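Local coordinates for relik capsid n-terminal domain (Oryctolagus cuniculus, PDB 2XGU), which probably forms the outer face of the mature capsid shell, as the N-terminal capsid domain does in related lentiviruses, at residues A[47-53]-A[120-125]. Sequence-based numbering, arbitrary orientation.
Sequences FTSVDIN and ARTLYR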
ATOM      1  N   PHE A  47      11.193 -11.707  -3.819  1.00 12.17           N
ATOM      2  CA  PHE A  47      11.148 -12.514  -2.591  1.00 12.45           C
ATOM      3  C   PHE A  47       9.952 -13.454  -2.613  1.00 12.28           C
ATOM      4  O   PHE A  47       8.872 -13.087  -3.087  1.00 14.33           O
ATOM      5  CB  PHE A  47      11.013 -11.620  -1.353  1.00 14.19           C
ATOM      6  CG  PHE A  47      12.319 -11.147  -0.775  1.00 14.10           C
ATOM      7  CD1 PHE A  47      13.451 -11.009  -1.560  1.00 17.40           C
ATOM      8  CD2 PHE A  47      12.399 -10.836   0.580  1.00 20.66           C
ATOM      9  CE1 PHE A  47      14.656 -10.566  -0.998  1.00 25.21           C
ATOM     10  CE2 PHE A  47      13.594 -10.402   1.139  1.00 25.75           C
ATOM     11  CZ  PHE A  47      14.712 -10.269   0.347  1.00 21.13           C
ATOM     12  N   THR A  48      10.104 -14.645  -2.040  1.00 12.22           N
ATOM     13  CA  THR A  48       8.930 -15.478  -1.773  1.00 12.48           C
ATOM     14  C   THR A  48       8.262 -15.012  -0.474  1.00 11.38           C
ATOM     15  O   THR A  48       8.796 -14.173   0.259  1.00 11.93           O
ATOM     16  CB  THR A  48       9.317 -16.955  -1.594  1.00 11.81           C
ATOM     17  OG1 THR A  48       9.997 -17.113  -0.335  1.00 13.30           O
ATOM     18  CG2 THR A  48      10.220 -17.419  -2.723  1.00 14.60           C
ATOM     19  N   SER A  49       7.078 -15.540  -0.183  1.00 12.85           N
ATOM     20  CA  SER A  49       6.405 -15.193   1.056  0.72 12.54           C
ATOM     21  C   SER A  49       7.225 -15.650   2.269  1.00 12.37           C
ATOM     22  O   SER A  49       7.253 -14.977   3.307  1.00 15.53           O
ATOM     23  CB  SER A  49       4.979 -15.758   1.063  0.72 12.82           C
ATOM     24  OG  SER A  49       4.272 -15.260  -0.066  0.72 13.59           O
ATOM     25  N   VAL A  50       7.904 -16.784   2.138  1.00 11.56           N
ATOM     26  CA  VAL A  50       8.783 -17.262   3.211  1.00 13.39           C
ATOM     27  C   VAL A  50       9.959 -16.295   3.458  1.00 12.49           C
ATOM     28  O   VAL A  50      10.302 -16.004   4.610  1.00 13.61           O
ATOM     29  CB  VAL A  50       9.298 -18.688   2.926  1.00 14.89           C
ATOM     30  CG1 VAL A  50      10.363 -19.090   3.943  1.00 17.40           C
ATOM     31  CG2 VAL A  50       8.124 -19.687   2.961  1.00 18.00           C
ATOM     32  N   ASP A  51      10.571 -15.800   2.386  1.00 12.33           N
ATOM     33  CA  ASP A  51      11.619 -14.793   2.485  1.00 12.04           C
ATOM     34  C   ASP A  51      11.113 -13.533   3.209  1.00 11.23           C
ATOM     35  O   ASP A  51      11.816 -12.955   4.035  1.00 11.87           O
ATOM     36  CB  ASP A  51      12.081 -14.356   1.090  1.00 10.45           C
ATOM     37  CG  ASP A  51      12.756 -15.463   0.298  1.00 13.37           C
ATOM     38  OD1 ASP A  51      13.344 -16.385   0.886  1.00 15.59           O
ATOM     39  OD2 ASP A  51      12.726 -15.395  -0.959  1.00 14.11           O
ATOM     40  N   ILE A  52       9.913 -13.073   2.848  1.00 12.16           N
ATOM     41  CA  ILE A  52       9.361 -11.867   3.439  1.00 11.29           C
ATOM     42  C   ILE A  52       9.148 -12.060   4.937  1.00 11.69           C
ATOM     43  O   ILE A  52       9.470 -11.192   5.736  1.00 14.06           O
ATOM     44  CB  ILE A  52       8.052 -11.486   2.739  1.00 12.40           C
ATOM     45  CG1 ILE A  52       8.363 -10.949   1.337  1.00 16.92           C
ATOM     46  CG2 ILE A  52       7.276 -10.442   3.574  1.00 13.57           C
ATOM     47  CD1 ILE A  52       7.147 -10.843   0.434  1.00 22.62           C
ATOM     48  N   ASN A  53       8.578 -13.196   5.312  1.00 10.55           N
ATOM     49  CA  ASN A  53       8.317 -13.468   6.714  1.00 11.38           C
ATOM     50  C   ASN A  53       9.611 -13.605   7.491  1.00 15.45           C
ATOM     51  O   ASN A  53       9.679 -13.228   8.650  1.00 14.49           O
ATOM     52  CB  ASN A  53       7.439 -14.704   6.865  1.00 15.65           C
ATOM     53  CG  ASN A  53       6.039 -14.455   6.343  1.00 15.50           C
ATOM     54  OD1 ASN A  53       5.598 -13.302   6.310  1.00 17.75           O
ATOM     55  ND2 ASN A  53       5.347 -15.507   5.928  1.00 18.17           N
ATOM     56  N   ALA A 120       1.280 -15.389  -6.198  1.00 14.40           N
ATOM     57  CA  ALA A 120       0.965 -15.241  -4.777  1.00 13.54           C
ATOM     58  C   ALA A 120       2.021 -14.458  -4.004  1.00 13.80           C
ATOM     59  O   ALA A 120       1.678 -13.627  -3.169  1.00 13.94           O
ATOM     60  CB  ALA A 120       0.761 -16.598  -4.141  1.00 16.37           C
ATOM     61  N   ARG A 121       3.301 -14.737  -4.257  1.00 13.52           N
ATOM     62  CA  ARG A 121       4.355 -14.031  -3.545  1.00 12.35           C
ATOM     63  C   ARG A 121       4.366 -12.568  -3.947  1.00 14.82           C
ATOM     64  O   ARG A 121       4.702 -11.711  -3.135  1.00 13.03           O
ATOM     65  CB  ARG A 121       5.728 -14.677  -3.773  1.00 12.56           C
ATOM     66  CG  ARG A 121       6.192 -14.700  -5.214  1.00 13.98           C
ATOM     67  CD  ARG A 121       7.562 -15.369  -5.302  1.00 20.31           C
ATOM     68  NE  ARG A 121       7.816 -15.882  -6.638  1.00 23.39           N
ATOM     69  CZ  ARG A 121       8.238 -15.134  -7.646  1.00 18.14           C
ATOM     70  NH1 ARG A 121       8.454 -13.838  -7.457  1.00 23.29           N
ATOM     71  NH2 ARG A 121       8.443 -15.678  -8.843  1.00 22.65           N
ATOM     72  N   THR A 122       3.999 -12.276  -5.193  1.00 12.07           N
ATOM     73  CA  THR A 122       3.900 -10.898  -5.664  0.64 13.22           C
ATOM     74  C   THR A 122       2.778 -10.172  -4.918  1.00 12.79           C
ATOM     75  O   THR A 122       2.909  -9.018  -4.512  1.00 12.20           O
ATOM     76  CB  THR A 122       3.585 -10.853  -7.166  0.64 13.44           C
ATOM     77  OG1 THR A 122       4.499 -11.700  -7.879  0.64 19.66           O
ATOM     78  CG2 THR A 122       3.714  -9.434  -7.686  0.64 17.78           C
ATOM     79  N   LEU A 123       1.663 -10.867  -4.748  1.00 12.91           N
ATOM     80  CA  LEU A 123       0.511 -10.312  -4.042  1.00 12.92           C
ATOM     81  C   LEU A 123       0.820 -10.102  -2.558  1.00 14.42           C
ATOM     82  O   LEU A 123       0.427  -9.085  -1.966  1.00 14.75           O
ATOM     83  CB  LEU A 123      -0.702 -11.227  -4.218  1.00 13.35           C
ATOM     84  CG  LEU A 123      -1.971 -10.746  -3.522  1.00 15.69           C
ATOM     85  CD1 LEU A 123      -2.419  -9.397  -4.063  1.00 21.64           C
ATOM     86  CD2 LEU A 123      -3.093 -11.780  -3.669  1.00 14.64           C
ATOM     87  N   TYR A 124       1.534 -11.045  -1.954  1.00 12.21           N
ATOM     88  CA  TYR A 124       1.868 -10.898  -0.538  1.00 12.10           C
ATOM     89  C   TYR A 124       2.798  -9.705  -0.312  1.00 14.37           C
ATOM     90  O   TYR A 124       2.631  -8.952   0.656  1.00 13.69           O
ATOM     91  CB  TYR A 124       2.513 -12.171   0.021  1.00 12.87           C
ATOM     92  CG  TYR A 124       2.786 -12.134   1.512  1.00 11.03           C
ATOM     93  CD1 TYR A 124       1.827 -11.668   2.401  1.00 11.81           C
ATOM     94  CD2 TYR A 124       4.000 -12.573   2.021  1.00 12.02           C
ATOM     95  CE1 TYR A 124       2.052 -11.647   3.767  1.00 12.32           C
ATOM     96  CE2 TYR A 124       4.240 -12.564   3.391  1.00 15.70           C
ATOM     97  CZ  TYR A 124       3.268 -12.090   4.255  1.00 14.04           C
ATOM     98  OH  TYR A 124       3.488 -12.079   5.617  1.00 17.74           O
ATOM     99  N   ARG A 125       3.791  -9.554  -1.183  1.00 12.94           N
ATOM    100  CA  ARG A 125       4.676  -8.398  -1.118  1.00 11.32           C
ATOM    101  C   ARG A 125       3.865  -7.107  -1.202  1.00 13.04           C
ATOM    102  O   ARG A 125       4.121  -6.164  -0.450  1.00 13.28           O
ATOM    103  CB  ARG A 125       5.731  -8.456  -2.224  1.00 10.45           C
ATOM    104  CG  ARG A 125       6.585  -7.197  -2.332  1.00 12.31           C
ATOM    105  CD  ARG A 125       7.633  -7.345  -3.436  1.00 12.67           C
ATOM    106  NE  ARG A 125       8.384  -6.101  -3.611  1.00 11.71           N
ATOM    107  CZ  ARG A 125       7.969  -5.074  -4.346  1.00 14.42           C
ATOM    108  NH1 ARG A 125       6.817  -5.140  -5.009  1.00 13.91           N
ATOM    109  NH2 ARG A 125       8.709  -3.968  -4.418  1.00 14.17           N
TER
HETATM  110  O   HOH W   1       7.464 -10.929  -3.589  1.00 29.46           O
HETATM  111  O   HOH W   2       8.265 -11.954  -5.609  1.00 33.29           O
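Tyr-124 lays its ring along one side of helix 49-57, overlapping Ser-49, Ile-52 and Asn-53. CG of Tyr-124 stands anti to the backbone N (chi1 -175°), which carries the ring across to that helix. Its CE2 packs against Ile-52 CG2 at 3.7 Å, and its CD2 lies 3.5 Å from Ser-49 CB. The hydroxyl then donates to Asn-53, with Tyr-124 OH 2.5 Å from Asn-53 OD1. This bond is short and uses a lone pair in the carbonyl plane, at a C=O...O angle of 139°. The amide stands steeply across the ring plane. Asn-53 ND2 hydrogen-bonds Arg-103 O, and Ser-49 OG hydrogen-bonds Ile-102 O. CD1 of Ile-52 reaches Arg-125 CB at 3.8 Å, while the guanidinium of Arg-125 hydrogen-bonds Ser-44 and Gly-41 of its own chain and Gln-136 of the second subunit.

Thr-48 is the N-cap of helix 49-57: Asp-51 N donates to Thr-48 OG1 and Thr-48 N to Asp-51 OD2, a capping box. Close by, Arg-121 CD lies 3.4 Å from Phe-47 O. Two waters donate to that carbonyl: one also donates to Arg-121 O, and the other accepts from Arg-121 NH1 at 2.6 Å.

The axes of segments 49-53 and 120-125 come within 9.8 Å and run 30° from parallel, within the helical core of the domain. Apolar packing, one direct side-chain hydrogen bond and water bridges join them, consistent with a fixed tyrosine ring and a hydrated arginine margin.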